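Local coordinates for BtGH115A (Bacteroides thetaiotaomicron, PDB 5BY3), which hydrolyses 4-O-methyl-alpha-glucuronic acid from decorated arabinogalactans, as a family GH115 alpha-glucuronidase, at residues S159-G164 with I426-I431; R163-N168 with L446-A451; P338-P343 with T362-D367; R374-A379 with K419-Q424. One frame throughout, in Å; residues are numbered along the deposited sequence.

Interaction 1 of 4, residues S159-G164 with I426-I431; sequences SVEYRG and IQKMWI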
# COMPACT_ATOMS: atom_id res chain seq x y z
N SER A 159 -6.68 0.89 15.51
CA SER A 159 -5.27 0.79 15.87
C SER A 159 -4.49 2.05 15.41
O SER A 159 -3.64 2.55 16.13
CB SER A 159 -4.66 -0.44 15.22
OG SER A 159 -5.05 -1.64 15.86
N VAL A 160 -4.80 2.56 14.22
CA VAL A 160 -4.12 3.76 13.68
C VAL A 160 -5.12 4.91 13.57
O VAL A 160 -6.28 4.70 13.12
CB VAL A 160 -3.35 3.43 12.38
CG1 VAL A 160 -2.72 4.67 11.72
CG2 VAL A 160 -2.28 2.37 12.66
N GLU A 161 -4.69 6.10 14.01
CA GLU A 161 -5.62 7.25 14.17
C GLU A 161 -6.04 7.90 12.83
O GLU A 161 -7.23 8.22 12.63
CB GLU A 161 -5.11 8.30 15.18
CG GLU A 161 -6.26 9.08 15.81
CD GLU A 161 -5.90 10.32 16.63
OE1 GLU A 161 -4.71 10.62 16.83
OE2 GLU A 161 -6.85 11.00 17.09
N TYR A 162 -5.07 8.07 11.94
CA TYR A 162 -5.36 8.55 10.59
C TYR A 162 -4.89 7.54 9.54
O TYR A 162 -3.72 7.12 9.53
CB TYR A 162 -4.72 9.92 10.35
CG TYR A 162 -5.38 10.98 11.17
CD1 TYR A 162 -6.52 11.63 10.70
CD2 TYR A 162 -4.89 11.32 12.44
CE1 TYR A 162 -7.14 12.62 11.45
CE2 TYR A 162 -5.52 12.30 13.20
CZ TYR A 162 -6.63 12.95 12.69
OH TYR A 162 -7.25 13.91 13.41
N ARG A 163 -5.81 7.14 8.66
CA ARG A 163 -5.45 6.16 7.65
C ARG A 163 -6.09 6.50 6.35
O ARG A 163 -7.25 6.90 6.26
CB ARG A 163 -5.73 4.73 8.13
CG ARG A 163 -7.09 4.59 8.74
CD ARG A 163 -7.25 3.82 10.05
NE ARG A 163 -8.70 3.96 10.22
CZ ARG A 163 -9.30 4.95 10.90
NH1 ARG A 163 -8.59 5.82 11.64
NH2 ARG A 163 -10.63 5.01 10.90
N GLY A 164 -5.32 6.37 5.31
CA GLY A 164 -5.83 6.90 4.08
C GLY A 164 -4.99 6.52 2.93
O GLY A 164 -4.00 5.79 3.08
N ILE A 426 5.09 3.70 15.20
CA ILE A 426 4.43 4.50 14.14
C ILE A 426 2.92 4.18 14.19
O ILE A 426 2.47 3.20 13.58
CB ILE A 426 5.05 4.25 12.74
CG1 ILE A 426 6.54 4.58 12.77
CG2 ILE A 426 4.29 5.03 11.67
CD1 ILE A 426 7.34 4.30 11.50
N GLN A 427 2.16 5.00 14.92
CA GLN A 427 0.76 4.68 15.25
C GLN A 427 -0.25 5.81 15.02
O GLN A 427 -1.46 5.67 15.29
CB GLN A 427 0.65 4.23 16.71
CG GLN A 427 1.58 3.12 17.15
CD GLN A 427 1.25 2.56 18.54
OE1 GLN A 427 0.32 3.02 19.22
NE2 GLN A 427 2.00 1.56 18.95
N LYS A 428 0.23 6.93 14.53
CA LYS A 428 -0.65 8.07 14.42
C LYS A 428 -1.32 8.11 13.03
O LYS A 428 -2.54 8.37 12.92
CB LYS A 428 0.16 9.35 14.73
CG LYS A 428 -0.64 10.64 14.79
CD LYS A 428 -1.48 10.76 16.06
CE LYS A 428 -1.99 12.20 16.14
NZ LYS A 428 -2.31 12.61 17.54
N MSE A 429 -0.54 7.83 11.99
CA MSE A 429 -0.94 8.19 10.65
C MSE A 429 -0.27 7.28 9.65
O MSE A 429 0.97 7.23 9.55
CB MSE A 429 -0.53 9.65 10.43
CG MSE A 429 -1.37 10.42 9.43
SE MSE A 429 -0.81 12.31 9.26
CE MSE A 429 -1.39 12.88 11.07
N TRP A 430 -1.11 6.56 8.90
CA TRP A 430 -0.66 5.69 7.81
C TRP A 430 -1.31 6.13 6.50
O TRP A 430 -2.53 6.36 6.42
CB TRP A 430 -1.08 4.27 8.08
CG TRP A 430 -0.33 3.51 9.14
CD1 TRP A 430 0.57 3.99 10.05
CD2 TRP A 430 -0.48 2.12 9.40
NE1 TRP A 430 1.03 2.96 10.85
CE2 TRP A 430 0.41 1.80 10.47
CE3 TRP A 430 -1.24 1.09 8.82
CZ2 TRP A 430 0.54 0.51 10.98
CZ3 TRP A 430 -1.11 -0.19 9.32
CH2 TRP A 430 -0.23 -0.48 10.39
N ILE A 431 -0.48 6.26 5.49
CA ILE A 431 -0.90 6.77 4.21
C ILE A 431 -0.26 5.94 3.13
O ILE A 431 1.01 5.81 3.04
CB ILE A 431 -0.51 8.26 3.98
CG1 ILE A 431 -1.16 9.20 4.99
CG2 ILE A 431 -0.82 8.65 2.53
CD1 ILE A 431 -2.68 9.40 4.91
O HOH W 1 -3.36 5.33 17.15
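Y162, G164 and W430 join the segments by backbone bonds. Y162 N donates to K428 O at 2.7 Å; W430 N reaches Y162 O at the same distance, almost straight at 166°; G164 N to W430 O is more bent, 135°. M429 CA adds a CA-H...O contact to Y162 O. The short strand segments run parallel within 5°, and they belong to the first (162-166) and last (429-433) strands of an eight-stranded parallel sheet, the pairing that closes a TIM barrel.

The apolar contacts lie on both faces. CG2 of V160, anti to the carbonyl carbon, sits over the indole of W430, 3.7 Å from the centroid of its six-membered ring, a CH-pi contact, while CG1 lies against W430 CG. W430 NE1 donates to I426 O at 3.1 Å from above the carbonyl plane. An alanine in place of W430 would probably leave the V160 methyls facing a gap and I426 O without this donor. On the face bearing Y162 and M429, Y162 CB meets M429 CG at 3.5 Å.

Charge contributes one weak salt bridge, K428 NZ to E161 OE1 at 3.2 Å, between side chains lying side by side. A water donates to both S159 O and Q427 O.

Interaction 2 of 4, residues R163-N168 with L446-A451; sequences RGIFIN and LFMDMA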
# COMPACT_ATOMS: atom_id res chain seq x y z
N ARG A 163 -5.81 7.14 8.66
CA ARG A 163 -5.45 6.16 7.65
C ARG A 163 -6.09 6.50 6.35
O ARG A 163 -7.25 6.90 6.26
CB ARG A 163 -5.73 4.73 8.13
CG ARG A 163 -7.09 4.59 8.74
CD ARG A 163 -7.25 3.82 10.05
NE ARG A 163 -8.70 3.96 10.22
CZ ARG A 163 -9.30 4.95 10.90
NH1 ARG A 163 -8.59 5.82 11.64
NH2 ARG A 163 -10.63 5.01 10.90
N GLY A 164 -5.32 6.37 5.31
CA GLY A 164 -5.83 6.90 4.08
C GLY A 164 -4.99 6.52 2.93
O GLY A 164 -4.00 5.79 3.08
N ILE A 165 -5.40 7.04 1.78
CA ILE A 165 -4.74 6.77 0.53
C ILE A 165 -4.36 8.05 -0.16
O ILE A 165 -4.94 9.11 0.08
CB ILE A 165 -5.66 5.92 -0.41
CG1 ILE A 165 -6.82 6.78 -0.99
CG2 ILE A 165 -6.12 4.63 0.29
CD1 ILE A 165 -7.64 6.10 -2.08
N PHE A 166 -3.41 7.92 -1.06
CA PHE A 166 -2.96 8.96 -1.95
C PHE A 166 -3.16 8.52 -3.43
O PHE A 166 -2.44 7.65 -3.90
CB PHE A 166 -1.46 9.25 -1.57
CG PHE A 166 -0.74 10.23 -2.49
CD1 PHE A 166 -1.43 11.24 -3.19
CD2 PHE A 166 0.65 10.15 -2.63
CE1 PHE A 166 -0.76 12.14 -4.02
CE2 PHE A 166 1.33 11.04 -3.46
CZ PHE A 166 0.62 12.06 -4.14
N ILE A 167 -4.12 9.10 -4.18
CA ILE A 167 -4.17 8.86 -5.61
C ILE A 167 -3.00 9.64 -6.24
O ILE A 167 -2.93 10.86 -6.08
CB ILE A 167 -5.51 9.23 -6.30
CG1 ILE A 167 -6.63 8.23 -6.04
CG2 ILE A 167 -5.38 9.18 -7.81
CD1 ILE A 167 -6.96 7.98 -4.60
N ASN A 168 -2.11 8.92 -6.95
CA ASN A 168 -0.85 9.44 -7.52
C ASN A 168 -0.53 8.68 -8.78
O ASN A 168 -1.05 7.60 -8.98
CB ASN A 168 0.30 9.18 -6.53
CG ASN A 168 1.54 10.03 -6.80
OD1 ASN A 168 1.45 11.18 -7.24
ND2 ASN A 168 2.70 9.49 -6.47
N LEU A 446 -5.73 -4.98 2.81
CA LEU A 446 -4.80 -5.47 3.82
C LEU A 446 -4.26 -4.30 4.67
O LEU A 446 -4.39 -4.30 5.88
CB LEU A 446 -3.66 -6.26 3.17
CG LEU A 446 -2.60 -6.88 4.11
CD1 LEU A 446 -3.20 -7.84 5.17
CD2 LEU A 446 -1.53 -7.57 3.25
N PHE A 447 -3.66 -3.31 4.01
CA PHE A 447 -3.18 -2.13 4.67
C PHE A 447 -4.26 -1.52 5.58
O PHE A 447 -3.97 -1.16 6.71
CB PHE A 447 -2.74 -1.13 3.60
CG PHE A 447 -1.86 -0.01 4.10
CD1 PHE A 447 -2.41 1.19 4.54
CD2 PHE A 447 -0.46 -0.15 4.09
CE1 PHE A 447 -1.59 2.23 4.99
CE2 PHE A 447 0.35 0.89 4.52
CZ PHE A 447 -0.22 2.07 4.96
N MSE A 448 -5.49 -1.43 5.09
CA MSE A 448 -6.56 -0.72 5.82
C MSE A 448 -7.04 -1.52 6.98
O MSE A 448 -7.38 -0.93 8.02
CB MSE A 448 -7.75 -0.23 4.98
CG MSE A 448 -7.37 0.84 3.95
SE MSE A 448 -6.43 2.41 4.70
CE MSE A 448 -5.35 2.77 3.12
N ASP A 449 -7.09 -2.85 6.81
CA ASP A 449 -7.33 -3.80 7.91
C ASP A 449 -6.27 -3.69 9.00
O ASP A 449 -6.61 -3.70 10.19
CB ASP A 449 -7.39 -5.26 7.43
CG ASP A 449 -8.71 -5.61 6.72
OD1 ASP A 449 -9.68 -4.83 6.82
OD2 ASP A 449 -8.78 -6.65 6.03
N MSE A 450 -4.99 -3.59 8.59
CA MSE A 450 -3.88 -3.47 9.52
C MSE A 450 -4.10 -2.26 10.39
O MSE A 450 -4.10 -2.37 11.60
CB MSE A 450 -2.55 -3.48 8.81
CG MSE A 450 -2.20 -4.95 8.63
SE MSE A 450 -0.60 -5.13 7.51
CE MSE A 450 0.55 -5.08 9.12
N ALA A 451 -4.43 -1.16 9.74
CA ALA A 451 -4.55 0.16 10.35
C ALA A 451 -5.79 0.24 11.20
O ALA A 451 -5.83 1.02 12.16
CB ALA A 451 -4.57 1.24 9.27
O HOH W 2 -8.91 1.64 7.80
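M448, a selenomethionine, and R163 bury the most surface, with A451 next. The M448 chain leaves the helix with CG beside its backbone N (chi1 -65°) and bends at chi2 and chi3, with SE 4.2 Å from R163 CB. Its terminal CE reaches past SE to lie 3.3 Å from G164 O. The same methyl touches I165 CG2 at 3.5 Å, the two side chains crossing at about a right angle. M448 thus meets the backbone of G164 at two points, SE near its N and CE near its O.

R163 offers its aliphatic part to A451: CB lies 3.9 Å from A451 CB, and CD is 3.8 Å from that methyl. The guanidinium has its strongest partner outside both segments, Q94 OE1, which accepts from NH1, with R207 O a weak further partner of NH2. A water lies 3.4 Å from R163 NE, a weak bond, and also near M448 O.

The strand segment 163-166 and the helix segment 446-451 run nearly antiparallel (155°), 9.1 Å apart at closest approach, as expected for a barrel strand and a helix of the surrounding layer. With no direct hydrogen bond between the segments, the chemistry implies that they fit by shape: a flexible selenoether and a methyl fill the space between backbones, while the N-H groups of R163 find their acceptors outside the helix segment.

Interaction 3 of 4, residues P338-P343 with T362-D367; sequences PQVFIP and TLMWCD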
# COMPACT_ATOMS: atom_id res chain seq x y z
N PRO A 338 -4.49 19.74 13.46
CA PRO A 338 -3.64 18.58 13.11
C PRO A 338 -2.60 18.88 11.99
O PRO A 338 -2.92 19.48 10.95
CB PRO A 338 -4.65 17.49 12.74
CG PRO A 338 -5.87 18.22 12.31
CD PRO A 338 -5.90 19.53 13.05
N GLN A 339 -1.37 18.46 12.23
CA GLN A 339 -0.24 18.90 11.45
C GLN A 339 0.72 17.76 11.13
O GLN A 339 0.99 16.91 11.97
CB GLN A 339 0.48 20.04 12.21
CG GLN A 339 -0.21 21.39 12.02
CD GLN A 339 0.24 22.45 13.00
OE1 GLN A 339 1.28 23.08 12.81
NE2 GLN A 339 -0.55 22.67 14.04
N VAL A 340 1.28 17.76 9.92
CA VAL A 340 2.22 16.70 9.58
C VAL A 340 3.48 17.29 8.94
O VAL A 340 3.41 18.24 8.15
CB VAL A 340 1.55 15.58 8.71
CG1 VAL A 340 1.12 16.08 7.33
CG2 VAL A 340 2.44 14.33 8.54
N PHE A 341 4.62 16.72 9.29
CA PHE A 341 5.84 17.01 8.60
C PHE A 341 6.36 15.71 7.99
O PHE A 341 6.50 14.70 8.71
CB PHE A 341 6.87 17.64 9.56
CG PHE A 341 8.21 17.90 8.92
CD1 PHE A 341 8.33 18.76 7.80
CD2 PHE A 341 9.36 17.26 9.39
CE1 PHE A 341 9.56 18.98 7.18
CE2 PHE A 341 10.60 17.50 8.79
CZ PHE A 341 10.69 18.36 7.69
N ILE A 342 6.62 15.75 6.68
CA ILE A 342 6.96 14.53 5.91
C ILE A 342 8.35 14.63 5.30
O ILE A 342 8.50 15.23 4.24
CB ILE A 342 5.93 14.22 4.79
CG1 ILE A 342 4.51 14.38 5.33
CG2 ILE A 342 6.11 12.79 4.24
CD1 ILE A 342 3.49 14.59 4.26
N PRO A 343 9.37 14.07 6.00
CA PRO A 343 10.75 14.03 5.47
C PRO A 343 10.99 12.84 4.49
O PRO A 343 11.54 11.79 4.84
CB PRO A 343 11.62 13.99 6.73
CG PRO A 343 10.75 13.34 7.76
CD PRO A 343 9.31 13.50 7.36
N THR A 362 2.94 15.87 13.83
CA THR A 362 3.17 14.45 13.49
C THR A 362 4.38 14.34 12.58
O THR A 362 4.47 15.07 11.58
CB THR A 362 1.94 13.84 12.78
OG1 THR A 362 0.74 14.24 13.47
CG2 THR A 362 2.05 12.30 12.73
N LEU A 363 5.32 13.46 12.93
CA LEU A 363 6.47 13.22 12.04
C LEU A 363 6.17 12.02 11.10
O LEU A 363 5.94 10.90 11.56
CB LEU A 363 7.74 12.95 12.84
CG LEU A 363 8.33 14.02 13.78
CD1 LEU A 363 9.56 13.44 14.46
CD2 LEU A 363 8.71 15.32 13.09
N MSE A 364 6.20 12.25 9.79
CA MSE A 364 5.84 11.16 8.88
C MSE A 364 7.00 10.49 8.17
O MSE A 364 7.55 11.01 7.20
CB MSE A 364 4.73 11.54 7.91
CG MSE A 364 4.03 10.26 7.47
SE MSE A 364 2.83 10.77 6.01
CE MSE A 364 1.31 10.37 7.16
N TRP A 365 7.34 9.30 8.62
CA TRP A 365 8.41 8.55 7.98
C TRP A 365 7.98 7.97 6.63
O TRP A 365 6.77 7.85 6.34
CB TRP A 365 8.96 7.52 8.96
CG TRP A 365 9.19 8.16 10.31
CD1 TRP A 365 8.53 7.88 11.48
CD2 TRP A 365 10.09 9.24 10.59
NE1 TRP A 365 8.99 8.70 12.49
CE2 TRP A 365 9.95 9.55 11.97
CE3 TRP A 365 11.01 9.96 9.82
CZ2 TRP A 365 10.70 10.55 12.60
CZ3 TRP A 365 11.76 10.97 10.45
CH2 TRP A 365 11.60 11.25 11.81
N CYS A 366 8.97 7.67 5.80
CA CYS A 366 8.71 7.24 4.44
C CYS A 366 9.37 5.92 4.12
O CYS A 366 10.44 5.63 4.64
CB CYS A 366 9.21 8.31 3.49
SG CYS A 366 8.14 9.73 3.62
N ASP A 367 8.74 5.11 3.26
CA ASP A 367 9.40 3.92 2.73
C ASP A 367 10.28 4.38 1.56
O ASP A 367 10.23 5.55 1.22
CB ASP A 367 8.37 2.87 2.32
CG ASP A 367 7.68 3.17 0.97
OD1 ASP A 367 7.93 4.22 0.30
OD2 ASP A 367 6.87 2.32 0.57
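The F341 ring meets L363 at its edge, with L363 CD2 near the ring plane and 4.2 Å from F341 CD2. One face of the W365 indole carries L363 CB, 3.6 Å above the plane and offset toward the rim. P343 CG approaches the same indole obliquely, 3.7 Å from W365 CZ3. Beyond the two segments, Y351 makes an edge-to-face pair with W365, and N388 OD1 accepts a hydrogen bond from its NE1.

Three backbone bonds set the parallel register. T362 N donates to Q339 O, F341 N to T362 O at 2.8 Å and 171°, and M364 N to F341 O at 2.7 Å. The next donor in this alternation would be the nitrogen of P343, which has no proton; its CD instead presses on M364 O at 3.1 Å, and the pairing stops.

On the face bearing V340 and T362, M364 CB touches V340 CG2 at 3.7 Å and I342 CG1 at 3.8 Å. CG of M364 stands anti to the backbone N (chi1 -155°), and its side chain runs alongside I342 toward the same side. Further on, C366 SG rests against I342 CG2.

Strand 339-341, helix 347-352 and strand 362-366 form a beta-alpha-beta crossover, and the parallel pair supplies the fifth and sixth strands of the TIM barrel.

Interaction 4 of 4, residues R374-A379 with K419-Q424; sequences RHFPTA and KQAYDQ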
# COMPACT_ATOMS: atom_id res chain seq x y z
N ARG A 374 12.26 3.59 5.50
CA ARG A 374 13.63 4.13 5.71
C ARG A 374 13.95 4.44 7.20
O ARG A 374 15.08 4.25 7.65
CB ARG A 374 13.93 5.33 4.81
CG ARG A 374 14.02 5.02 3.31
CD ARG A 374 15.06 5.94 2.68
NE ARG A 374 15.30 5.69 1.27
CZ ARG A 374 16.32 4.99 0.79
NH1 ARG A 374 17.23 4.44 1.61
NH2 ARG A 374 16.44 4.84 -0.52
N HIS A 375 12.96 4.89 7.97
CA HIS A 375 13.26 5.30 9.33
C HIS A 375 12.18 4.95 10.33
O HIS A 375 11.00 5.24 10.11
CB HIS A 375 13.61 6.80 9.42
CG HIS A 375 13.99 7.25 10.79
ND1 HIS A 375 15.29 7.24 11.24
CD2 HIS A 375 13.23 7.65 11.84
CE1 HIS A 375 15.32 7.65 12.49
NE2 HIS A 375 14.08 7.90 12.89
N PHE A 376 12.64 4.33 11.41
CA PHE A 376 11.83 4.02 12.59
C PHE A 376 12.14 4.97 13.77
O PHE A 376 13.32 5.27 14.02
CB PHE A 376 12.05 2.56 12.98
CG PHE A 376 11.56 1.59 11.96
CD1 PHE A 376 12.40 1.17 10.91
CD2 PHE A 376 10.23 1.12 11.99
CE1 PHE A 376 11.94 0.28 9.94
CE2 PHE A 376 9.77 0.26 11.01
CZ PHE A 376 10.63 -0.18 9.99
N PRO A 377 11.09 5.43 14.50
CA PRO A 377 11.25 6.49 15.52
C PRO A 377 12.19 6.08 16.62
O PRO A 377 12.04 4.97 17.16
CB PRO A 377 9.84 6.68 16.09
CG PRO A 377 8.93 5.93 15.19
CD PRO A 377 9.73 4.86 14.53
N THR A 378 13.16 6.95 16.92
CA THR A 378 13.98 6.83 18.13
C THR A 378 13.06 7.11 19.32
O THR A 378 12.05 7.82 19.17
CB THR A 378 15.17 7.80 18.18
OG1 THR A 378 14.69 9.14 18.35
CG2 THR A 378 16.07 7.69 16.91
N ALA A 379 13.42 6.54 20.48
CA ALA A 379 12.65 6.64 21.74
C ALA A 379 12.19 8.05 22.00
O ALA A 379 11.07 8.29 22.46
CB ALA A 379 13.47 6.12 22.91
N LYS A 419 3.66 -4.14 10.29
CA LYS A 419 3.65 -4.68 11.66
C LYS A 419 4.84 -4.09 12.44
O LYS A 419 4.65 -3.54 13.53
CB LYS A 419 3.68 -6.21 11.64
CG LYS A 419 4.02 -6.90 12.95
CD LYS A 419 2.79 -7.15 13.80
CE LYS A 419 3.17 -7.82 15.13
NZ LYS A 419 1.98 -7.87 16.02
N GLN A 420 6.03 -4.17 11.85
CA GLN A 420 7.19 -3.56 12.48
C GLN A 420 6.97 -2.07 12.74
O GLN A 420 7.27 -1.60 13.83
CB GLN A 420 8.48 -3.83 11.72
CG GLN A 420 9.74 -3.51 12.55
CD GLN A 420 10.99 -4.15 11.98
OE1 GLN A 420 11.38 -3.88 10.85
NE2 GLN A 420 11.63 -5.01 12.77
N ALA A 421 6.41 -1.36 11.77
CA ALA A 421 6.11 0.07 11.94
C ALA A 421 5.21 0.36 13.16
O ALA A 421 5.53 1.25 13.96
CB ALA A 421 5.49 0.64 10.66
N TYR A 422 4.12 -0.40 13.32
CA TYR A 422 3.28 -0.19 14.48
C TYR A 422 4.03 -0.50 15.79
O TYR A 422 3.99 0.30 16.74
CB TYR A 422 1.99 -0.96 14.38
CG TYR A 422 0.98 -0.68 15.49
CD1 TYR A 422 -0.00 0.30 15.33
CD2 TYR A 422 0.99 -1.43 16.69
CE1 TYR A 422 -0.94 0.55 16.34
CE2 TYR A 422 0.05 -1.20 17.69
CZ TYR A 422 -0.90 -0.22 17.51
OH TYR A 422 -1.82 0.00 18.50
N ASP A 423 4.72 -1.63 15.81
CA ASP A 423 5.47 -2.07 16.98
C ASP A 423 6.59 -1.05 17.35
O ASP A 423 6.84 -0.76 18.52
CB ASP A 423 6.06 -3.47 16.72
CG ASP A 423 5.03 -4.60 16.85
OD1 ASP A 423 3.87 -4.36 17.26
OD2 ASP A 423 5.41 -5.76 16.56
N GLN A 424 7.23 -0.48 16.34
CA GLN A 424 8.21 0.57 16.59
C GLN A 424 7.56 1.92 16.87
O GLN A 424 8.25 2.93 16.90
CB GLN A 424 9.24 0.66 15.46
CG GLN A 424 10.12 -0.58 15.26
CD GLN A 424 10.95 -0.97 16.47
OE1 GLN A 424 11.00 -2.14 16.87
NE2 GLN A 424 11.60 0.01 17.07
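F376 packs its ring against the end of helix 411-423, with A421 at the ring edge and Q424 CB and Q420 OE1 approaching obliquely. CD2 lies 3.6 Å from Q424 CB, and CE2 is 3.8 Å from A421 CA, which lies near the ring plane together with A421 N. CZ comes within 3.9 Å of Q420 OE1. The amide of Q424 stands almost perpendicular to the ring (89°), and that of Q420 is turned 78° from it. Beside F376, P377 CD touches Q424 O at 3.4 Å. An alanine in place of F376 would probably open a gap beside A421 and leave the Q424 methylenes free to shift.

The helical partners are held by the chain itself: Q424 N donates to Q420 O at 2.7 Å, and Q424 is the first residue to leave helical geometry.

Further out, E381 OE1 accepts from both T378 N and H375 NE2, tying the backbone and side chain that flank F376 and P377 to helix 379-383, whose N-cap position is T378. R374 bonds through its backbone to C366. The contact thus joins the lead-in to one outer helix of the TIM barrel to the C-terminal end of the next, helix 411-423.

Interactions 1 and 3 are parallel strand pairs of one sheet, governed by backbone hydrogen bonds, whereas interactions 2 and 4 have no direct hydrogen bond across them and rest on side-chain fit with outer helices. Interactions 2 and 3 are wholly buried in their touching residues; interaction 1 is only partly so, its loop end carrying a weak salt bridge and a water, and interaction 4 involves partly exposed glutamines. Interactions 1 and 2 share R163 and G164, and A451 CB packs on W430 CE3. Across the barrel interior M429 and I431 of interaction 1 meet T362 and M364 of interaction 3. Interaction 4 touches both, through I426 on P377 and W365 CB against H375 O.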